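Local coordinates for hydrogenase maturation factor (Thermoanaerobacter tengcongensis, PDB 3VTI), which probably dehydrates a carbamoyl group received from HypF to a nitrile, in an ATP-dependent step of [NiFe]-hydrogenase maturation, at residues K98-K103 with V177-G182; I146-G151 with E263-I268; E207-I212 with I220-E225; P228-V233 with G275-I280; V254-R259 with G282-S287. One frame throughout, in Å; residues are numbered along the deposited sequence.

How the contacts relate
Four of the five contacts build one mixed sheet and its helical cover, while contact 1 joins that C-terminal region to the N-terminal one. Strand 146-149 is the hub: contact 2 packs helix 262-270 on it, and its flanking strands 254-257 and 279-285 meet in contact 5. Contacts 3 and 5 are the closest pair, their centres about 9 Å apart, and Lys221 N lies 2.7 Å from Glu283 O across neighbouring strands. Contact 4 holds the beginning of strand 279-285. The magnesium ion bound by Asp22, Asp60 and Asp199 is about 11 Å from the side chain of Ile212 in contact 3 and about 13 Å from that of Asn181 in contact 1.

Contact 1 of 5, residues K98-K103 with V177-G182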
# COMPACT_ATOMS: atom_id res chain seq x y z
N LYS C 98 3.97 -9.18 22.25
CA LYS C 98 4.32 -9.89 23.47
C LYS C 98 5.02 -8.97 24.47
O LYS C 98 4.66 -8.95 25.64
CB LYS C 98 5.20 -11.10 23.13
CG LYS C 98 5.02 -12.28 24.06
CD LYS C 98 5.34 -13.60 23.34
CE LYS C 98 6.78 -14.03 23.58
NZ LYS C 98 6.90 -14.74 24.89
N GLU C 99 6.01 -8.21 24.00
CA GLU C 99 6.74 -7.26 24.83
C GLU C 99 5.83 -6.16 25.34
O GLU C 99 5.89 -5.78 26.51
CB GLU C 99 7.92 -6.65 24.07
CG GLU C 99 8.91 -5.91 24.97
CD GLU C 99 9.72 -4.82 24.24
OE1 GLU C 99 10.09 -5.01 23.06
OE2 GLU C 99 10.00 -3.78 24.88
N ALA C 100 4.97 -5.65 24.45
CA ALA C 100 4.01 -4.62 24.83
C ALA C 100 2.87 -5.14 25.71
O ALA C 100 2.11 -4.36 26.25
CB ALA C 100 3.46 -3.94 23.58
N GLY C 101 2.77 -6.46 25.86
CA GLY C 101 1.69 -7.06 26.66
C GLY C 101 0.34 -6.85 26.01
O GLY C 101 -0.67 -6.63 26.70
N VAL C 102 0.33 -6.92 24.69
CA VAL C 102 -0.82 -6.60 23.86
C VAL C 102 -1.18 -7.83 23.00
O VAL C 102 -0.33 -8.72 22.80
CB VAL C 102 -0.49 -5.36 22.99
CG1 VAL C 102 -0.42 -5.68 21.49
CG2 VAL C 102 -1.46 -4.24 23.28
N LYS C 103 -2.42 -7.90 22.52
CA LYS C 103 -2.84 -9.01 21.66
C LYS C 103 -3.52 -8.55 20.38
O LYS C 103 -4.38 -7.66 20.41
CB LYS C 103 -3.79 -9.94 22.42
CG LYS C 103 -3.09 -10.89 23.35
CD LYS C 103 -4.09 -11.62 24.23
CE LYS C 103 -3.42 -12.70 25.06
NZ LYS C 103 -4.36 -13.23 26.07
N VAL C 177 12.91 1.96 17.13
CA VAL C 177 11.60 1.31 17.26
C VAL C 177 11.46 0.57 18.57
O VAL C 177 12.25 -0.34 18.87
CB VAL C 177 11.31 0.31 16.12
CG1 VAL C 177 9.82 0.00 16.04
CG2 VAL C 177 11.79 0.86 14.81
N ALA C 178 10.45 0.96 19.33
CA ALA C 178 10.17 0.40 20.65
C ALA C 178 8.73 0.68 21.08
O ALA C 178 8.15 1.69 20.67
CB ALA C 178 11.15 0.98 21.68
N PRO C 179 8.13 -0.24 21.87
CA PRO C 179 6.84 0.04 22.50
C PRO C 179 7.08 0.78 23.81
O PRO C 179 7.90 0.36 24.64
CB PRO C 179 6.28 -1.35 22.77
CG PRO C 179 7.49 -2.21 22.99
CD PRO C 179 8.60 -1.61 22.16
N LEU C 180 6.37 1.89 23.99
CA LEU C 180 6.61 2.79 25.11
C LEU C 180 5.51 2.75 26.15
O LEU C 180 5.51 3.53 27.10
CB LEU C 180 6.79 4.23 24.63
CG LEU C 180 7.97 4.52 23.69
CD1 LEU C 180 7.78 5.89 23.10
CD2 LEU C 180 9.32 4.41 24.42
N ASN C 181 4.56 1.84 25.97
CA ASN C 181 3.45 1.76 26.90
C ASN C 181 3.89 1.46 28.34
O ASN C 181 3.23 1.89 29.28
CB ASN C 181 2.42 0.73 26.43
CG ASN C 181 2.99 -0.66 26.33
OD1 ASN C 181 4.09 -0.86 25.83
ND2 ASN C 181 2.23 -1.63 26.82
N GLY C 182 5.02 0.75 28.49
CA GLY C 182 5.62 0.48 29.79
C GLY C 182 6.15 1.74 30.45
O GLY C 182 5.90 1.98 31.64
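Asn181 supplies the polar link of this contact, reaching across to the backbone of Ala100. Its ND2 donates a hydrogen bond to Ala100 O at 2.8 Å, arriving in the carbonyl plane on a lone pair, with an N-H...O angle of 145°. Ala100 O sits 18° out of the plane of the Asn181 amide. With CG placed between the backbone N and the carbonyl carbon (chi1 62°), the amide is turned to the end of helix 83-100. Its other arm, OD1, lies 3.9 Å from Ala100 CB. The bond is made just where that helix ends: Gly101 takes positive phi and closes a Schellman motif, while Leu180 is the N-cap residue from which helix 181-187 starts. The contact thus sets the end of a helix from the AIR synthase-like N-terminal region against the start of one from the C-terminal region. An alanine in place of Asn181 would remove the amide and would probably leave Ala100 O without this donor, weakening the tie between the two helix ends.

The apolar packing is carried by Pro179, whose CB meets Ala100 CB at 3.9 Å. Val58 of helix 49-60 touches both Ala100 and Asn181 and helps to enclose this side.

A third kind of contact brings a carboxylate against the proline ring. Glu99 runs out extended, crossing Pro179 at about a right angle, and its OE2 comes to 3.5 Å from Pro179 CG. That oxygen is also hydrogen-bonded to Tyr274 OH.

Contact 2 of 5, residues I146-G151 with E263-I268; sequences IVLISG and EKALEI
Leu148 meets Ala265 and Leu266 where helix 262-270 lies on the sheet of the C-terminal region. The topology is a split beta-alpha-beta unit: the helix connects strands 254-257 and 279-285, which run parallel to each other, and strand 146-149 lies antiparallel between them, offering Leu148 to the helix that packs on this face.

The path along Leu148 begins at CB, which leaves the strand directed at the helix. CG lies anti to the carbonyl carbon (chi1 -63°), and from this branch point the two methyls take different tasks. CD1 does not approach Ala265 or Leu266 closely; it turns to the neighbouring strand, where Leu148 packs on Val257. CD2 goes to the helix and carries all the close approaches of the contact. It lies 3.9 Å from Leu266 N and equally near Leu266 CB, fitting against the backbone where one helical residue passes to the next. On the Ala265 side the fit is looser, with CD2 at 4.4 Å from Ala265 CB.

Ile280 and Met269 also touch Leu148, so the side chain is enclosed by sheet neighbours as well as by the helix. Leu266 itself leans along the helix flank: its CG is anti to the backbone N (chi1 -174°), and the side chain touches Ala278. It passes Leu148 at a slant, Leu266 CD1 coming to 4.0 Å from Leu148 CD2.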
# COMPACT_ATOMS: atom_id res chain seq x y z
N ILE C 146 6.50 22.13 31.81
CA ILE C 146 7.83 21.72 31.36
C ILE C 146 7.71 20.68 30.26
O ILE C 146 6.83 19.81 30.30
CB ILE C 146 8.68 21.18 32.54
CG1 ILE C 146 8.82 22.23 33.66
CG2 ILE C 146 10.04 20.66 32.07
CD1 ILE C 146 9.59 23.50 33.28
N VAL C 147 8.60 20.77 29.28
CA VAL C 147 8.62 19.84 28.17
C VAL C 147 9.81 18.91 28.33
O VAL C 147 10.94 19.36 28.51
CB VAL C 147 8.74 20.57 26.83
CG1 VAL C 147 8.48 19.62 25.67
CG2 VAL C 147 7.77 21.73 26.78
N LEU C 148 9.55 17.61 28.26
CA LEU C 148 10.59 16.60 28.29
C LEU C 148 10.54 15.72 27.03
O LEU C 148 9.49 15.58 26.39
CB LEU C 148 10.45 15.72 29.54
CG LEU C 148 10.62 16.39 30.90
CD1 LEU C 148 9.30 16.93 31.42
CD2 LEU C 148 11.21 15.41 31.87
N ILE C 149 11.69 15.13 26.69
CA ILE C 149 11.77 14.09 25.68
C ILE C 149 12.34 12.84 26.33
O ILE C 149 13.30 12.93 27.10
CB ILE C 149 12.65 14.51 24.46
CG1 ILE C 149 12.63 13.45 23.36
CG2 ILE C 149 14.09 14.74 24.88
CD1 ILE C 149 11.56 13.66 22.35
N SER C 150 11.78 11.67 26.00
CA SER C 150 12.18 10.40 26.63
C SER C 150 13.57 9.87 26.24
O SER C 150 14.08 8.96 26.88
CB SER C 150 11.13 9.32 26.34
OG SER C 150 10.96 9.12 24.95
N GLY C 151 14.16 10.43 25.18
CA GLY C 151 15.48 10.00 24.71
C GLY C 151 15.97 10.74 23.47
O GLY C 151 15.44 11.79 23.11
N GLU C 263 10.81 17.11 37.67
CA GLU C 263 11.93 16.34 38.22
C GLU C 263 11.55 14.87 38.42
O GLU C 263 12.35 13.97 38.12
CB GLU C 263 12.45 16.97 39.53
CG GLU C 263 13.17 18.34 39.38
CD GLU C 263 14.21 18.38 38.23
OE1 GLU C 263 14.95 17.39 38.03
OE2 GLU C 263 14.29 19.42 37.53
N LYS C 264 10.33 14.64 38.90
CA LYS C 264 9.83 13.29 39.12
C LYS C 264 9.63 12.56 37.81
O LYS C 264 9.90 11.37 37.72
CB LYS C 264 8.53 13.30 39.92
CG LYS C 264 8.73 13.62 41.41
CD LYS C 264 7.40 13.86 42.13
CE LYS C 264 7.55 14.83 43.31
NZ LYS C 264 8.51 14.33 44.33
N ALA C 265 9.16 13.28 36.79
CA ALA C 265 8.92 12.70 35.47
C ALA C 265 10.22 12.27 34.80
O ALA C 265 10.26 11.25 34.11
CB ALA C 265 8.17 13.68 34.60
N LEU C 266 11.27 13.06 35.00
CA LEU C 266 12.59 12.74 34.46
C LEU C 266 13.15 11.49 35.13
O LEU C 266 13.68 10.59 34.46
CB LEU C 266 13.55 13.91 34.66
CG LEU C 266 14.93 13.73 34.02
CD1 LEU C 266 14.80 13.69 32.50
CD2 LEU C 266 15.86 14.83 34.47
N GLU C 267 13.00 11.40 36.42
CA GLU C 267 13.55 10.27 37.12
C GLU C 267 12.76 9.01 36.86
O GLU C 267 13.32 7.95 36.82
CB GLU C 267 13.75 10.59 38.60
CG GLU C 267 12.58 10.36 39.49
CD GLU C 267 12.66 9.06 40.24
OE1 GLU C 267 13.76 8.75 40.73
OE2 GLU C 267 11.64 8.34 40.34
N ILE C 268 11.46 9.14 36.64
CA ILE C 268 10.64 8.01 36.25
C ILE C 268 11.10 7.46 34.91
O ILE C 268 11.16 6.24 34.73
CB ILE C 268 9.13 8.39 36.20
CG1 ILE C 268 8.53 8.42 37.61
CG2 ILE C 268 8.34 7.41 35.30
CD1 ILE C 268 7.22 9.18 37.71

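Contact 3 of 5, residues E207-I212 with I220-E225; sequences EVLYEI and IKIYEE
Ile220 pushes its CD1 methyl into a shallow hollow of the helix surface walled by Leu209 and Ile212. One wall is Ile212, whose CG2 is 3.7 Å from Ile220 CD1 and whose CB stands only slightly farther off. The other is Leu209, with its CD2 at 3.9 Å from Ile220 CD1. The floor is backbone: the same Ile220 methyl lies 3.8 Å from Leu209 O. Ile220 reaches this hollow because CG1 is anti to the carbonyl carbon (chi1 -58°), which extends the longer branch to the helix and leaves CG2 to touch Leu209 CD2 at 4.0 Å.

The helix 204-216 and the strand 219-223 that follows it almost at once form an alpha-beta hairpin in the C-terminal AIR synthase-like region. Their local axes run nearly antiparallel, at 153°, and approach to 9.7 Å. Ile220 and Ile222, two apart on the strand, both face the helix.

Leu209 is the helix's answering bump. Its forked end straddles the two isoleucines: CD2 goes to Ile220, and CD1 goes to Ile222, 3.9 Å from its CG2 and as near its CD1. Leu209 crosses Ile220 at about a right angle but meets Ile222 more obliquely. Val147, on strand 146-149 one strand further along the sheet beyond 279-285, touches both Leu209 and Ile220, while Ile212 rests on Val196 of the outermost strand 194-198.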
# COMPACT_ATOMS: atom_id res chain seq x y z
N GLU C 207 7.44 19.20 14.76
CA GLU C 207 6.03 19.11 14.38
C GLU C 207 5.12 18.91 15.60
O GLU C 207 4.09 19.57 15.71
CB GLU C 207 5.84 18.01 13.34
CG GLU C 207 4.43 17.87 12.78
CD GLU C 207 3.96 19.08 12.00
OE1 GLU C 207 4.77 19.72 11.27
OE2 GLU C 207 2.76 19.41 12.11
N VAL C 208 5.53 18.03 16.50
CA VAL C 208 4.84 17.84 17.77
C VAL C 208 4.68 19.17 18.54
O VAL C 208 3.57 19.51 18.97
CB VAL C 208 5.58 16.79 18.66
CG1 VAL C 208 5.09 16.85 20.13
CG2 VAL C 208 5.43 15.39 18.10
N LEU C 209 5.77 19.92 18.70
CA LEU C 209 5.73 21.17 19.45
C LEU C 209 4.73 22.14 18.84
O LEU C 209 3.97 22.79 19.56
CB LEU C 209 7.12 21.81 19.56
CG LEU C 209 8.27 21.01 20.22
CD1 LEU C 209 9.59 21.78 20.14
CD2 LEU C 209 7.98 20.61 21.67
N TYR C 210 4.72 22.22 17.51
CA TYR C 210 3.78 23.06 16.77
C TYR C 210 2.34 22.59 16.95
O TYR C 210 1.42 23.41 17.02
CB TYR C 210 4.12 23.09 15.28
CG TYR C 210 5.05 24.22 14.90
CD1 TYR C 210 4.56 25.50 14.65
CD2 TYR C 210 6.42 24.01 14.82
CE1 TYR C 210 5.41 26.55 14.31
CE2 TYR C 210 7.29 25.06 14.47
CZ TYR C 210 6.78 26.32 14.22
OH TYR C 210 7.63 27.35 13.89
N GLU C 211 2.15 21.27 17.03
CA GLU C 211 0.83 20.70 17.25
C GLU C 211 0.36 21.01 18.67
O GLU C 211 -0.83 21.30 18.87
CB GLU C 211 0.84 19.19 17.01
CG GLU C 211 0.82 18.82 15.53
CD GLU C 211 1.38 17.42 15.24
OE1 GLU C 211 1.96 16.78 16.15
OE2 GLU C 211 1.23 16.96 14.08
N ILE C 212 1.28 20.97 19.63
CA ILE C 212 0.97 21.34 21.00
C ILE C 212 0.61 22.82 21.06
O ILE C 212 -0.38 23.20 21.69
CB ILE C 212 2.13 21.04 21.98
CG1 ILE C 212 2.42 19.54 22.06
CG2 ILE C 212 1.81 21.59 23.36
CD1 ILE C 212 3.78 19.20 22.68
N ILE C 220 6.16 27.34 22.88
CA ILE C 220 7.12 26.43 23.50
C ILE C 220 8.56 26.86 23.22
O ILE C 220 8.93 27.13 22.07
CB ILE C 220 6.92 24.94 23.07
CG1 ILE C 220 5.50 24.47 23.42
CG2 ILE C 220 7.93 24.04 23.77
CD1 ILE C 220 5.23 23.01 23.14
N LYS C 221 9.33 26.92 24.29
CA LYS C 221 10.72 27.22 24.20
C LYS C 221 11.56 26.03 24.56
O LYS C 221 11.44 25.48 25.61
CB LYS C 221 11.06 28.39 25.09
CG LYS C 221 12.49 28.83 24.97
CD LYS C 221 12.65 30.24 25.45
CE LYS C 221 12.25 31.25 24.40
NZ LYS C 221 13.41 32.03 23.94
N ILE C 222 12.42 25.65 23.64
CA ILE C 222 13.38 24.59 23.90
C ILE C 222 14.84 25.08 23.92
O ILE C 222 15.16 26.18 23.46
CB ILE C 222 13.20 23.37 22.96
CG1 ILE C 222 13.46 23.75 21.50
CG2 ILE C 222 11.82 22.75 23.16
CD1 ILE C 222 13.44 22.57 20.53
N TYR C 223 15.72 24.24 24.46
CA TYR C 223 17.12 24.61 24.68
C TYR C 223 18.05 23.68 23.92
O TYR C 223 18.08 22.47 24.15
CB TYR C 223 17.43 24.67 26.18
CG TYR C 223 16.64 25.77 26.87
CD1 TYR C 223 17.16 27.05 27.01
CD2 TYR C 223 15.35 25.53 27.35
CE1 TYR C 223 16.42 28.07 27.63
CE2 TYR C 223 14.60 26.53 27.95
CZ TYR C 223 15.14 27.80 28.09
OH TYR C 223 14.41 28.79 28.69
N GLU C 224 18.81 24.27 22.99
CA GLU C 224 19.76 23.54 22.16
C GLU C 224 20.67 22.60 22.94
O GLU C 224 20.74 21.41 22.63
CB GLU C 224 20.60 24.53 21.35
CG GLU C 224 21.59 23.88 20.38
CD GLU C 224 22.34 24.91 19.56
OE1 GLU C 224 23.00 25.80 20.16
OE2 GLU C 224 22.28 24.82 18.32
N GLU C 225 21.36 23.14 23.95
CA GLU C 225 22.28 22.37 24.80
C GLU C 225 21.65 21.21 25.56
O GLU C 225 22.35 20.29 25.98
CB GLU C 225 22.98 23.30 25.81
CG GLU C 225 22.06 24.29 26.53
CD GLU C 225 21.75 25.52 25.67
OE1 GLU C 225 22.71 26.22 25.30
OE2 GLU C 225 20.56 25.77 25.36

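Contact 4 of 5, residues P228-V233 with G275-I280; sequences PVKESV and GKDAEI
Pro228 is the close-fitting part of this contact, its ring lying against the backbone of Asp277 and the side chain of Glu279. Pro228 CB is 3.6 Å from Asp277 O, and CG of the ring is 3.8 Å from the same oxygen, so the CB-CG side of the ring rests on this carbonyl oxygen. Beside it the aliphatic part of Glu279 slides past in the opposite direction, with Glu279 CG at 4.0 Å from Pro228 CG. Because Glu279 is bent at chi2 (-80°), it is this methylene, rather than the carboxylate, that the ring meets. Ile149 and Ile153 also touch Pro228 and extend the apolar patch.

Structurally, the contact ties the approach to helix 231-240, where Lys230 is the N-cap residue, to a type I beta turn from Gly275 to Ala278. That turn leads directly into strand 279-285, whose first residue, Glu279, is hydrogen-bonded through its backbone to Ile149 of the adjoining strand.

The outer side is much looser. The Lys230 chain runs out until its NZ is 4.3 Å from Asp277 OD2, beyond salt-bridge distance. The opposite charges probably still attract each other weakly, in a setting where Lys230 is exposed and Asp277 only partly covered.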
# COMPACT_ATOMS: atom_id res chain seq x y z
N PRO C 228 18.89 15.84 23.52
CA PRO C 228 19.64 14.60 23.41
C PRO C 228 19.70 14.07 21.98
O PRO C 228 18.68 13.99 21.29
CB PRO C 228 18.87 13.63 24.32
CG PRO C 228 17.49 14.13 24.32
CD PRO C 228 17.55 15.63 24.10
N VAL C 229 20.90 13.71 21.55
CA VAL C 229 21.10 13.26 20.18
C VAL C 229 22.40 12.47 20.10
O VAL C 229 23.45 12.96 20.56
CB VAL C 229 21.10 14.47 19.18
CG1 VAL C 229 22.10 15.56 19.60
CG2 VAL C 229 21.34 14.01 17.75
N LYS C 230 22.33 11.26 19.54
CA LYS C 230 23.51 10.43 19.34
C LYS C 230 24.45 11.14 18.39
O LYS C 230 24.02 11.74 17.41
CB LYS C 230 23.15 9.05 18.81
CG LYS C 230 22.32 8.20 19.77
CD LYS C 230 22.07 6.80 19.22
CE LYS C 230 20.84 6.17 19.88
NZ LYS C 230 21.05 5.75 21.29
N GLU C 231 25.75 11.08 18.70
CA GLU C 231 26.78 11.69 17.88
C GLU C 231 26.69 11.27 16.42
O GLU C 231 26.94 12.08 15.52
CB GLU C 231 28.18 11.36 18.44
CG GLU C 231 28.49 12.04 19.77
CD GLU C 231 28.67 13.54 19.65
OE1 GLU C 231 29.36 13.99 18.71
OE2 GLU C 231 28.12 14.27 20.50
N SER C 232 26.33 10.02 16.18
CA SER C 232 26.18 9.52 14.82
C SER C 232 25.09 10.29 14.06
O SER C 232 25.27 10.64 12.89
CB SER C 232 25.88 8.02 14.83
OG SER C 232 24.69 7.75 15.52
N VAL C 233 23.99 10.57 14.74
CA VAL C 233 22.90 11.34 14.15
C VAL C 233 23.31 12.82 13.98
O VAL C 233 23.03 13.44 12.95
CB VAL C 233 21.60 11.20 14.97
CG1 VAL C 233 20.49 12.07 14.38
CG2 VAL C 233 21.16 9.74 15.03
N GLY C 275 14.16 4.99 28.61
CA GLY C 275 14.19 6.37 29.08
C GLY C 275 15.51 6.86 29.65
O GLY C 275 15.55 7.89 30.31
N LYS C 276 16.60 6.14 29.39
CA LYS C 276 17.91 6.46 29.96
C LYS C 276 18.49 7.80 29.50
O LYS C 276 19.25 8.43 30.23
CB LYS C 276 18.92 5.34 29.70
CG LYS C 276 18.58 3.99 30.32
CD LYS C 276 18.74 3.99 31.84
CE LYS C 276 18.44 2.60 32.42
NZ LYS C 276 18.06 2.67 33.86
N ASP C 277 18.12 8.23 28.29
CA ASP C 277 18.69 9.44 27.71
C ASP C 277 17.72 10.60 27.78
O ASP C 277 17.90 11.60 27.08
CB ASP C 277 19.10 9.21 26.25
CG ASP C 277 20.09 8.07 26.09
OD1 ASP C 277 21.08 8.03 26.86
OD2 ASP C 277 19.87 7.21 25.21
N ALA C 278 16.70 10.46 28.62
CA ALA C 278 15.68 11.50 28.78
C ALA C 278 16.26 12.81 29.27
O ALA C 278 17.22 12.83 30.05
CB ALA C 278 14.58 11.04 29.72
N GLU C 279 15.68 13.91 28.79
CA GLU C 279 16.05 15.26 29.21
C GLU C 279 14.84 16.19 29.30
O GLU C 279 13.90 16.09 28.51
CB GLU C 279 17.08 15.88 28.25
CG GLU C 279 18.39 15.09 28.06
CD GLU C 279 19.42 15.30 29.17
OE1 GLU C 279 20.58 14.88 28.96
OE2 GLU C 279 19.08 15.86 30.25
N ILE C 280 14.87 17.08 30.28
CA ILE C 280 14.08 18.30 30.29
C ILE C 280 14.64 19.15 29.15
O ILE C 280 15.84 19.45 29.13
CB ILE C 280 14.26 19.06 31.64
CG1 ILE C 280 13.71 18.22 32.81
CG2 ILE C 280 13.64 20.46 31.59
CD1 ILE C 280 13.93 18.82 34.18

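Contact 5 of 5, residues V254-R259 with G282-S287; sequences VVVVER and GEVNDS
The two outer, parallel strands of a split beta-alpha-beta unit, 254-257 and 279-285, meet through their side chains beside the start of strand 146-149, which separates them: Val256 touches Val284, and Arg259, just after its strand, reaches Glu283. The buried pair comes together at Val256 CG1 and Val284 CG2, 3.9 Å apart, the two side chains crossing at about a right angle. Asp145, just before the central strand, touches both valines, and Val196 covers Val256 from the outer strand.

Toward the surface the contact becomes ionic. Arg259 NH2 donates to Glu283 OE2 at 2.7 Å in a salt bridge with an N-H...O angle of 157°. The oxygen lies at the edge of the guanidinium, close to its plane, and is approached nearly end-on to its C-O bond, while the guanidinium and carboxylate planes are turned 49° apart. Glu283 runs out extended, with CG anti to its backbone N (chi1 -165°), which carries the acid to Arg259. A glutamine in its place would remove the negative charge and would probably leave the Arg259 guanidinium without its counterion here and freer to turn. Two parallel strands joined through helix 262-270, with antiparallel strand 146-149 between them, form the split beta-alpha-beta unit.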
# COMPACT_ATOMS: atom_id res chain seq x y z
N VAL C 254 7.39 12.77 23.58
CA VAL C 254 7.45 14.13 24.10
C VAL C 254 6.42 14.26 25.21
O VAL C 254 5.25 13.92 25.03
CB VAL C 254 7.14 15.16 23.01
CG1 VAL C 254 6.98 16.58 23.60
CG2 VAL C 254 8.21 15.13 21.93
N VAL C 255 6.86 14.76 26.35
CA VAL C 255 6.00 14.87 27.52
C VAL C 255 5.90 16.30 28.02
O VAL C 255 6.90 16.96 28.22
CB VAL C 255 6.55 14.06 28.70
CG1 VAL C 255 5.49 13.85 29.76
CG2 VAL C 255 7.12 12.73 28.22
N VAL C 256 4.68 16.74 28.26
CA VAL C 256 4.45 18.01 28.94
C VAL C 256 3.89 17.72 30.34
O VAL C 256 2.98 16.91 30.47
CB VAL C 256 3.50 18.92 28.12
CG1 VAL C 256 3.42 20.29 28.73
CG2 VAL C 256 3.99 19.04 26.68
N VAL C 257 4.44 18.37 31.36
CA VAL C 257 4.05 18.14 32.76
C VAL C 257 3.89 19.43 33.56
O VAL C 257 4.38 20.48 33.16
CB VAL C 257 5.08 17.26 33.54
CG1 VAL C 257 5.20 15.90 32.93
CG2 VAL C 257 6.44 17.93 33.58
N GLU C 258 3.21 19.33 34.70
CA GLU C 258 3.20 20.42 35.67
C GLU C 258 4.60 20.70 36.18
O GLU C 258 5.40 19.79 36.40
CB GLU C 258 2.26 20.12 36.84
CG GLU C 258 0.79 20.34 36.53
CD GLU C 258 0.02 20.89 37.71
OE1 GLU C 258 0.40 21.97 38.21
OE2 GLU C 258 -0.98 20.26 38.13
N ARG C 259 4.88 21.99 36.38
CA ARG C 259 6.19 22.47 36.77
C ARG C 259 6.81 21.69 37.94
O ARG C 259 7.98 21.31 37.88
CB ARG C 259 6.09 23.96 37.12
CG ARG C 259 7.37 24.74 36.88
CD ARG C 259 7.13 26.24 36.89
NE ARG C 259 8.05 26.93 35.98
CZ ARG C 259 9.26 27.36 36.32
NH1 ARG C 259 9.71 27.17 37.55
NH2 ARG C 259 10.02 27.99 35.43
N GLY C 282 12.64 22.00 27.51
CA GLY C 282 12.03 23.30 27.34
C GLY C 282 10.90 23.64 28.29
O GLY C 282 10.70 22.98 29.31
N GLU C 283 10.17 24.69 27.92
CA GLU C 283 9.11 25.27 28.74
C GLU C 283 8.00 25.81 27.84
O GLU C 283 8.26 26.35 26.76
CB GLU C 283 9.66 26.41 29.63
CG GLU C 283 8.74 26.83 30.77
CD GLU C 283 9.26 28.00 31.62
OE1 GLU C 283 9.43 29.12 31.07
OE2 GLU C 283 9.47 27.81 32.84
N VAL C 284 6.75 25.66 28.29
CA VAL C 284 5.58 26.17 27.59
C VAL C 284 5.42 27.68 27.84
O VAL C 284 5.29 28.13 28.99
CB VAL C 284 4.31 25.41 28.03
CG1 VAL C 284 3.07 26.01 27.41
CG2 VAL C 284 4.43 23.94 27.66
N ASN C 285 5.42 28.44 26.75
CA ASN C 285 5.40 29.90 26.76
C ASN C 285 4.00 30.50 26.78
O ASN C 285 3.00 29.79 26.63
CB ASN C 285 6.09 30.45 25.51
CG ASN C 285 7.60 30.47 25.63
OD1 ASN C 285 8.17 30.18 26.69
ND2 ASN C 285 8.26 30.84 24.53
N ASP C 286 3.97 31.81 26.96
CA ASP C 286 2.79 32.64 26.84
C ASP C 286 2.64 32.98 25.36
O ASP C 286 1.52 33.16 24.86
CB ASP C 286 3.00 33.94 27.66
CG ASP C 286 1.69 34.55 28.15
OD1 ASP C 286 0.69 33.82 28.32
OD2 ASP C 286 1.67 35.77 28.40
N SER C 287 3.78 33.09 24.67
CA SER C 287 3.84 33.43 23.26
C SER C 287 3.24 32.29 22.49
O SER C 287 3.38 31.13 22.88
CB SER C 287 5.30 33.61 22.83
OG SER C 287 6.03 32.39 22.97